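Long-range contacts in tetraacyldisaccharide 4'-kinase (Aquifex aeolicus, PDB 4EHY), which probably transfers the gamma-phosphate of ATP to the 4'-position of a tetraacyldisaccharide 1-phosphate, giving lipid IVA: residues 187-192 and 206-211; 233-238 and 276-281. All coordinates share one frame; numbering follows the deposited sequence.

Contact 1. Residues 187-192 and 206-211; sequences YQEVEP and REFCCL. With ADP (adenosine-5'-diphosphate), chain B.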
loop_
_atom_site.group_PDB
_atom_site.type_symbol
_atom_site.label_atom_id
_atom_site.label_comp_id
_atom_site.label_asym_id
_atom_site.label_seq_id
_atom_site.Cartn_x
_atom_site.Cartn_y
_atom_site.Cartn_z
ATOM N N TYR A 187 0.305 -4.475 -11.128
ATOM C CA TYR A 187 -0.868 -4.481 -12.003
ATOM C C TYR A 187 -0.685 -5.310 -13.263
ATOM O O TYR A 187 -1.238 -4.974 -14.310
ATOM C CB TYR A 187 -1.281 -3.061 -12.396
ATOM C CG TYR A 187 -1.644 -2.156 -11.241
ATOM C CD1 TYR A 187 -1.643 -0.782 -11.403
ATOM C CD2 TYR A 187 -1.976 -2.667 -9.994
ATOM C CE1 TYR A 187 -1.961 0.061 -10.370
ATOM C CE2 TYR A 187 -2.296 -1.821 -8.936
ATOM C CZ TYR A 187 -2.289 -0.454 -9.140
ATOM O OH TYR A 187 -2.604 0.419 -8.129
ATOM N N GLN A 188 0.082 -6.391 -13.187
ATOM C CA GLN A 188 0.259 -7.212 -14.386
ATOM C C GLN A 188 -1.083 -7.761 -14.871
ATOM O O GLN A 188 -1.305 -7.908 -16.067
ATOM C CB GLN A 188 1.254 -8.349 -14.145
ATOM C CG GLN A 188 2.658 -7.881 -13.800
ATOM C CD GLN A 188 3.354 -7.217 -14.974
ATOM O OE1 GLN A 188 3.036 -7.486 -16.131
ATOM N NE2 GLN A 188 4.313 -6.345 -14.679
ATOM N N GLU A 189 -1.991 -8.047 -13.941
ATOM C CA GLU A 189 -3.267 -8.654 -14.317
ATOM C C GLU A 189 -4.186 -7.686 -15.058
ATOM O O GLU A 189 -5.208 -8.090 -15.589
ATOM C CB GLU A 189 -3.998 -9.209 -13.092
ATOM C CG GLU A 189 -4.696 -8.151 -12.270
ATOM C CD GLU A 189 -3.726 -7.254 -11.491
ATOM O OE1 GLU A 189 -2.539 -7.619 -11.340
ATOM O OE2 GLU A 189 -4.162 -6.187 -11.026
ATOM N N VAL A 190 -3.839 -6.406 -15.092
ATOM C CA VAL A 190 -4.689 -5.456 -15.797
ATOM C C VAL A 190 -3.914 -4.569 -16.780
ATOM O O VAL A 190 -4.484 -4.073 -17.752
ATOM C CB VAL A 190 -5.553 -4.629 -14.818
ATOM C CG1 VAL A 190 -4.701 -3.656 -14.030
ATOM C CG2 VAL A 190 -6.644 -3.903 -15.566
ATOM N N GLU A 191 -2.612 -4.396 -16.548
ATOM C CA GLU A 191 -1.754 -3.662 -17.480
ATOM C C GLU A 191 -0.361 -4.278 -17.565
ATOM O O GLU A 191 0.604 -3.711 -17.052
ATOM C CB GLU A 191 -1.631 -2.202 -17.058
ATOM C CG GLU A 191 -2.917 -1.412 -17.144
ATOM C CD GLU A 191 -3.037 -0.652 -18.442
ATOM O OE1 GLU A 191 -2.099 -0.735 -19.267
ATOM O OE2 GLU A 191 -4.066 0.031 -18.636
ATOM N N PRO A 192 -0.250 -5.441 -18.218
ATOM C CA PRO A 192 1.019 -6.173 -18.249
ATOM C C PRO A 192 2.114 -5.306 -18.847
ATOM O O PRO A 192 1.823 -4.489 -19.717
ATOM C CB PRO A 192 0.733 -7.344 -19.192
ATOM C CG PRO A 192 -0.751 -7.403 -19.334
ATOM C CD PRO A 192 -1.239 -6.007 -19.148
ATOM N N ARG A 206 -2.512 -9.552 -9.122
ATOM C CA ARG A 206 -3.577 -9.649 -8.129
ATOM C C ARG A 206 -4.595 -10.674 -8.627
ATOM O O ARG A 206 -5.139 -10.541 -9.735
ATOM C CB ARG A 206 -4.222 -8.284 -7.877
ATOM C CG ARG A 206 -3.350 -7.333 -7.041
ATOM C CD ARG A 206 -3.954 -5.926 -6.948
ATOM N NE ARG A 206 -4.343 -5.444 -8.265
ATOM C CZ ARG A 206 -4.927 -4.279 -8.500
ATOM N NH1 ARG A 206 -5.200 -3.462 -7.496
ATOM N NH2 ARG A 206 -5.262 -3.947 -9.743
ATOM N N GLU A 207 -4.800 -11.727 -7.838
ATOM C CA GLU A 207 -5.767 -12.773 -8.183
ATOM C C GLU A 207 -7.101 -12.486 -7.494
ATOM O O GLU A 207 -7.246 -12.685 -6.282
ATOM C CB GLU A 207 -5.254 -14.161 -7.782
ATOM C CG GLU A 207 -6.212 -15.303 -8.161
ATOM C CD GLU A 207 -5.878 -16.606 -7.470
ATOM O OE1 GLU A 207 -4.683 -16.946 -7.375
ATOM O OE2 GLU A 207 -6.813 -17.296 -7.016
ATOM N N PHE A 208 -8.063 -11.987 -8.262
ATOM C CA PHE A 208 -9.362 -11.611 -7.715
ATOM C C PHE A 208 -10.236 -12.840 -7.557
ATOM O O PHE A 208 -10.848 -13.296 -8.501
ATOM C CB PHE A 208 -10.019 -10.561 -8.606
ATOM C CG PHE A 208 -9.220 -9.303 -8.701
ATOM C CD1 PHE A 208 -8.345 -9.097 -9.758
ATOM C CD2 PHE A 208 -9.295 -8.349 -7.696
ATOM C CE1 PHE A 208 -7.582 -7.946 -9.827
ATOM C CE2 PHE A 208 -8.540 -7.193 -7.760
ATOM C CZ PHE A 208 -7.683 -6.987 -8.823
ATOM N N CYS A 209 -10.286 -13.358 -6.339
ATOM C CA CYS A 209 -10.816 -14.688 -6.088
ATOM C C CYS A 209 -12.016 -14.667 -5.144
ATOM O O CYS A 209 -12.766 -15.632 -5.066
ATOM C CB CYS A 209 -9.723 -15.525 -5.424
ATOM S SG CYS A 209 -9.213 -14.837 -3.805
ATOM N N CYS A 210 -12.185 -13.578 -4.405
ATOM C CA CYS A 210 -13.043 -13.642 -3.239
ATOM C C CYS A 210 -13.898 -12.403 -3.053
ATOM O O CYS A 210 -13.664 -11.355 -3.660
ATOM C CB CYS A 210 -12.184 -13.891 -1.997
ATOM S SG CYS A 210 -10.672 -14.840 -2.366
ATOM N N LEU A 211 -14.898 -12.542 -2.197
ATOM C CA LEU A 211 -15.843 -11.480 -1.929
ATOM C C LEU A 211 -16.057 -11.428 -0.426
ATOM O O LEU A 211 -16.210 -12.473 0.225
ATOM C CB LEU A 211 -17.157 -11.770 -2.645
ATOM C CG LEU A 211 -18.170 -10.631 -2.731
ATOM C CD1 LEU A 211 -17.611 -9.466 -3.539
ATOM C CD2 LEU A 211 -19.444 -11.144 -3.351
HETATM P PB ADP B . -1.666 2.130 -2.624
HETATM O O1B ADP B . -1.957 3.325 -1.752
HETATM O O2B ADP B . -0.484 2.314 -3.550
HETATM O O3B ADP B . -1.557 0.848 -1.825
HETATM P PA ADP B . -4.501 2.136 -3.434
HETATM O O1A ADP B . -5.011 1.367 -4.621
HETATM O O2A ADP B . -4.971 3.541 -3.181
HETATM O O3A ADP B . -2.896 2.021 -3.650
HETATM O "O5'" ADP B . -4.852 1.304 -2.115
HETATM C "C5'" ADP B . -4.571 -0.084 -2.048
HETATM C "C4'" ADP B . -5.783 -0.741 -1.396
HETATM O "O4'" ADP B . -6.992 -0.344 -2.088
HETATM C "C3'" ADP B . -5.675 -2.238 -1.557
HETATM O "O3'" ADP B . -5.033 -2.803 -0.418
HETATM C "C2'" ADP B . -7.114 -2.680 -1.687
HETATM O "O2'" ADP B . -7.670 -2.802 -0.374
HETATM C "C1'" ADP B . -7.796 -1.503 -2.355
HETATM N N9 ADP B . -7.816 -1.725 -3.824
HETATM C C8 ADP B . -7.175 -0.978 -4.743
HETATM N N7 ADP B . -7.416 -1.425 -6.003
HETATM C C5 ADP B . -8.241 -2.484 -5.898
HETATM C C6 ADP B . -8.886 -3.425 -6.846
HETATM N N6 ADP B . -8.694 -3.331 -8.200
HETATM N N1 ADP B . -9.672 -4.381 -6.309
HETATM C C2 ADP B . -9.874 -4.496 -4.982
HETATM N N3 ADP B . -9.317 -3.683 -4.069
HETATM C C4 ADP B . -8.507 -2.671 -4.463
#
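Glu189 and Arg206 form the heart of this contact, a salt bridge that ties the loop after strand 182-186 to strand 201-212. The side-on flank of the Arg206 guanidinium, NE and NH2, grips a single oxygen, Glu189 OE2. Arg206 NH2 meets Glu189 OE2 at 2.8 Å, nearly in line with its C-O bond. Arg206 NE reaches Glu189 OE2 at 2.9 Å from above the carboxylate plane. The oxygen lies in the guanidinium plane, but the carboxylate is turned 58° against it. Glu189 OE1 in turn accepts from Arg206 N at 2.9 Å, the N-H coming from well above the carboxylate plane, so the one acid holds its partner by both main chain and side chain. Glu189 reaches back this way because CG sits between its backbone N and carbonyl carbon (chi1 78°) and the chain bends again at chi2.

Tyr187 CE2 lies over one face of the guanidinium, 3.5 Å above the plane and offset toward the rim, with the ring tilted 33° from it. On the opposite face Phe208 comes with its edge, CZ foremost, so its ring does not stack. Phe208 CE1 also lies 3.8 Å from Glu189 CG. Gln240 takes a further bond from Arg206 NH2. Were a leucine to replace Glu189, the arginine charge and the Arg206 amide would probably both lose their mate, and the guanidinium would be freer to turn.

Held in this way, Arg206 presents NH1 to the adenine of ADP, 3.4 Å from its N7, while Phe208 CE2 stands 3.4 Å from its N1. Tyr187 lies close to Gly48 of the predicted ATP-binding loop, and the arrangement forms part of the wall round the base in this P-loop kinase of the LpxK family.

Contact 2. Residues 233-238 and 276-281; sequences SGLGDN and LTTPKD. With ADP (adenosine-5'-diphosphate), chain B.
A buried polar contact joins the C-terminal ends of two neighbouring parallel strands, 229-234 and 275-277, where the chain turns into helices beside the bound nucleotide. Its central motif is a capping box at the start of helix 279-282. Thr278, the N-cap residue, donates from OG1 to Asp281 OD2 over 2.6 Å, and its OG1 accepts a weak bond from Lys280 N. Asp281 OD2 also accepts a weak bond from Thr278 N, which closes the box. The other carboxylate oxygen crosses to the neighbouring strand: Gly234 N reaches Asp281 OD1 at 2.8 Å, on the syn side and 19° out of the carboxylate plane. A water donates to both Gly234 O and Asp281 OD1, which so has three partners: the Gly234 amide, the water and Tyr264.

Ser233 OG donates to Asn238 OD1 from above the amide plane, linking strand 229-234 to the first turn of helix 238-248. Leu235 and Thr278 meet tip to tip, CD2 of the leucine 3.6 Å from OG1 of the threonine. Leu235 CD1 lies 3.7 Å from C8 of ADP, and Thr278 CB comes within 3.3 Å of its N3.

With CG anti to the backbone N (chi1 176°) and the rest of the chain extended, the Lys280 methylenes run along the ribose toward the phosphates. Its amine pairs with Asp260 and bonds Glu100, near the magnesium ion. Two donors, one from each segment, converge on one alpha-phosphate oxygen: Lys280 NZ lies 3.0 Å from ADP O2A, and Gly236 N 2.9 Å from the same O2A.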
loop_
_atom_site.group_PDB
_atom_site.type_symbol
_atom_site.label_atom_id
_atom_site.label_comp_id
_atom_site.label_asym_id
_atom_site.label_seq_id
_atom_site.Cartn_x
_atom_site.Cartn_y
_atom_site.Cartn_z
ATOM N N SER A 233 -15.424 3.418 -5.158
ATOM C CA SER A 233 -14.179 3.329 -4.398
ATOM C C SER A 233 -13.555 4.710 -4.220
ATOM O O SER A 233 -13.880 5.646 -4.957
ATOM C CB SER A 233 -13.174 2.387 -5.077
ATOM O OG SER A 233 -12.800 2.859 -6.362
ATOM N N GLY A 234 -12.662 4.818 -3.236
ATOM C CA GLY A 234 -11.958 6.055 -2.942
ATOM C C GLY A 234 -10.520 5.606 -2.785
ATOM O O GLY A 234 -10.071 5.295 -1.681
ATOM N N LEU A 235 -9.810 5.573 -3.910
ATOM C CA LEU A 235 -8.490 4.974 -4.017
ATOM C C LEU A 235 -7.541 5.977 -4.658
ATOM O O LEU A 235 -7.955 7.046 -5.113
ATOM C CB LEU A 235 -8.493 3.715 -4.890
ATOM C CG LEU A 235 -9.596 2.704 -4.586
ATOM C CD1 LEU A 235 -9.614 1.604 -5.627
ATOM C CD2 LEU A 235 -9.403 2.133 -3.200
ATOM N N GLY A 236 -6.268 5.612 -4.729
ATOM C CA GLY A 236 -5.313 6.388 -5.496
ATOM C C GLY A 236 -5.733 6.486 -6.955
ATOM O O GLY A 236 -5.573 7.531 -7.582
ATOM N N ASP A 237 -6.263 5.397 -7.507
ATOM C CA ASP A 237 -6.764 5.412 -8.885
ATOM C C ASP A 237 -8.000 4.522 -9.010
ATOM O O ASP A 237 -7.879 3.297 -9.068
ATOM C CB ASP A 237 -5.667 4.967 -9.862
ATOM C CG ASP A 237 -6.125 4.969 -11.313
ATOM O OD1 ASP A 237 -7.204 5.524 -11.623
ATOM O OD2 ASP A 237 -5.394 4.410 -12.158
ATOM N N ASN A 238 -9.182 5.142 -9.044
ATOM C CA ASN A 238 -10.444 4.400 -9.139
ATOM C C ASN A 238 -10.579 3.706 -10.483
ATOM O O ASN A 238 -11.377 2.783 -10.645
ATOM C CB ASN A 238 -11.652 5.323 -8.918
ATOM C CG ASN A 238 -11.745 5.835 -7.497
ATOM O OD1 ASN A 238 -11.287 5.181 -6.562
ATOM N ND2 ASN A 238 -12.326 7.016 -7.328
ATOM N N LEU A 276 -20.664 -2.731 -4.334
ATOM C CA LEU A 276 -19.423 -3.449 -4.497
ATOM C C LEU A 276 -18.259 -2.470 -4.448
ATOM O O LEU A 276 -18.170 -1.558 -5.268
ATOM C CB LEU A 276 -19.417 -4.186 -5.828
ATOM C CG LEU A 276 -18.154 -5.015 -6.033
ATOM C CD1 LEU A 276 -18.002 -5.966 -4.850
ATOM C CD2 LEU A 276 -18.200 -5.766 -7.360
ATOM N N THR A 277 -17.363 -2.665 -3.487
ATOM C CA THR A 277 -16.259 -1.727 -3.290
ATOM C C THR A 277 -15.014 -2.509 -2.851
ATOM O O THR A 277 -15.021 -3.740 -2.911
ATOM C CB THR A 277 -16.628 -0.649 -2.238
ATOM O OG1 THR A 277 -15.626 0.370 -2.208
ATOM C CG2 THR A 277 -16.811 -1.255 -0.833
ATOM N N THR A 278 -13.950 -1.821 -2.432
ATOM C CA THR A 278 -12.726 -2.511 -1.994
ATOM C C THR A 278 -12.533 -2.631 -0.485
ATOM O O THR A 278 -13.243 -1.987 0.298
ATOM C CB THR A 278 -11.489 -1.770 -2.574
ATOM O OG1 THR A 278 -11.213 -0.614 -1.781
ATOM C CG2 THR A 278 -11.726 -1.342 -4.007
ATOM N N PRO A 279 -11.571 -3.464 -0.061
ATOM C CA PRO A 279 -11.391 -3.600 1.388
ATOM C C PRO A 279 -11.015 -2.249 2.016
ATOM O O PRO A 279 -11.407 -1.949 3.140
ATOM C CB PRO A 279 -10.235 -4.592 1.495
ATOM C CG PRO A 279 -10.401 -5.462 0.252
ATOM C CD PRO A 279 -10.816 -4.486 -0.823
ATOM N N LYS A 280 -10.297 -1.429 1.265
ATOM C CA LYS A 280 -9.847 -0.133 1.761
ATOM C C LYS A 280 -11.043 0.749 2.091
ATOM O O LYS A 280 -11.054 1.449 3.105
ATOM C CB LYS A 280 -8.918 0.532 0.730
ATOM C CG LYS A 280 -8.461 1.939 1.102
ATOM C CD LYS A 280 -7.472 2.477 0.074
ATOM C CE LYS A 280 -7.175 3.969 0.294
ATOM N NZ LYS A 280 -6.008 4.427 -0.538
ATOM N N ASP A 281 -12.073 0.683 1.254
ATOM C CA ASP A 281 -13.317 1.409 1.515
ATOM C C ASP A 281 -14.173 0.751 2.601
ATOM O O ASP A 281 -14.749 1.427 3.454
ATOM C CB ASP A 281 -14.139 1.510 0.223
ATOM C CG ASP A 281 -13.350 2.116 -0.918
ATOM O OD1 ASP A 281 -13.214 3.359 -0.942
ATOM O OD2 ASP A 281 -12.854 1.353 -1.781
HETATM P PB ADP B . -1.666 2.130 -2.624
HETATM O O1B ADP B . -1.957 3.325 -1.752
HETATM O O2B ADP B . -0.484 2.314 -3.550
HETATM O O3B ADP B . -1.557 0.848 -1.825
HETATM P PA ADP B . -4.501 2.136 -3.434
HETATM O O1A ADP B . -5.011 1.367 -4.621
HETATM O O2A ADP B . -4.971 3.541 -3.181
HETATM O O3A ADP B . -2.896 2.021 -3.650
HETATM O "O5'" ADP B . -4.852 1.304 -2.115
HETATM C "C5'" ADP B . -4.571 -0.084 -2.048
HETATM C "C4'" ADP B . -5.783 -0.741 -1.396
HETATM O "O4'" ADP B . -6.992 -0.344 -2.088
HETATM C "C3'" ADP B . -5.675 -2.238 -1.557
HETATM O "O3'" ADP B . -5.033 -2.803 -0.418
HETATM C "C2'" ADP B . -7.114 -2.680 -1.687
HETATM O "O2'" ADP B . -7.670 -2.802 -0.374
HETATM C "C1'" ADP B . -7.796 -1.503 -2.355
HETATM N N9 ADP B . -7.816 -1.725 -3.824
HETATM C C8 ADP B . -7.175 -0.978 -4.743
HETATM N N7 ADP B . -7.416 -1.425 -6.003
HETATM C C5 ADP B . -8.241 -2.484 -5.898
HETATM C C6 ADP B . -8.886 -3.425 -6.846
HETATM N N6 ADP B . -8.694 -3.331 -8.200
HETATM N N1 ADP B . -9.672 -4.381 -6.309
HETATM C C2 ADP B . -9.874 -4.496 -4.982
HETATM N N3 ADP B . -9.317 -3.683 -4.069
HETATM C C4 ADP B . -8.507 -2.671 -4.463
HETATM O O HOH W 1 -11.299 4.911 0.531
#

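How the contacts relate
Both contacts are buried and both line the ADP pocket, with centres about 14 Å apart. Contact 1 faces the adenine through a charged pair flanked by a tyrosine and the edge of a phenylalanine; contact 2 touches base and ribose and reaches the alpha-phosphate with one main-chain amide and a lysine, behind which a helix cap ties the two strands. Their strands are linked through 291-300, which pairs antiparallel with 201-212 and parallel with 275-277. They also touch directly, where Leu211 CD1 packs 3.8 Å from Leu276 CD1. Gln240 also bridges them, bonding Asp237 O and ADP as well as the arginine of contact 1.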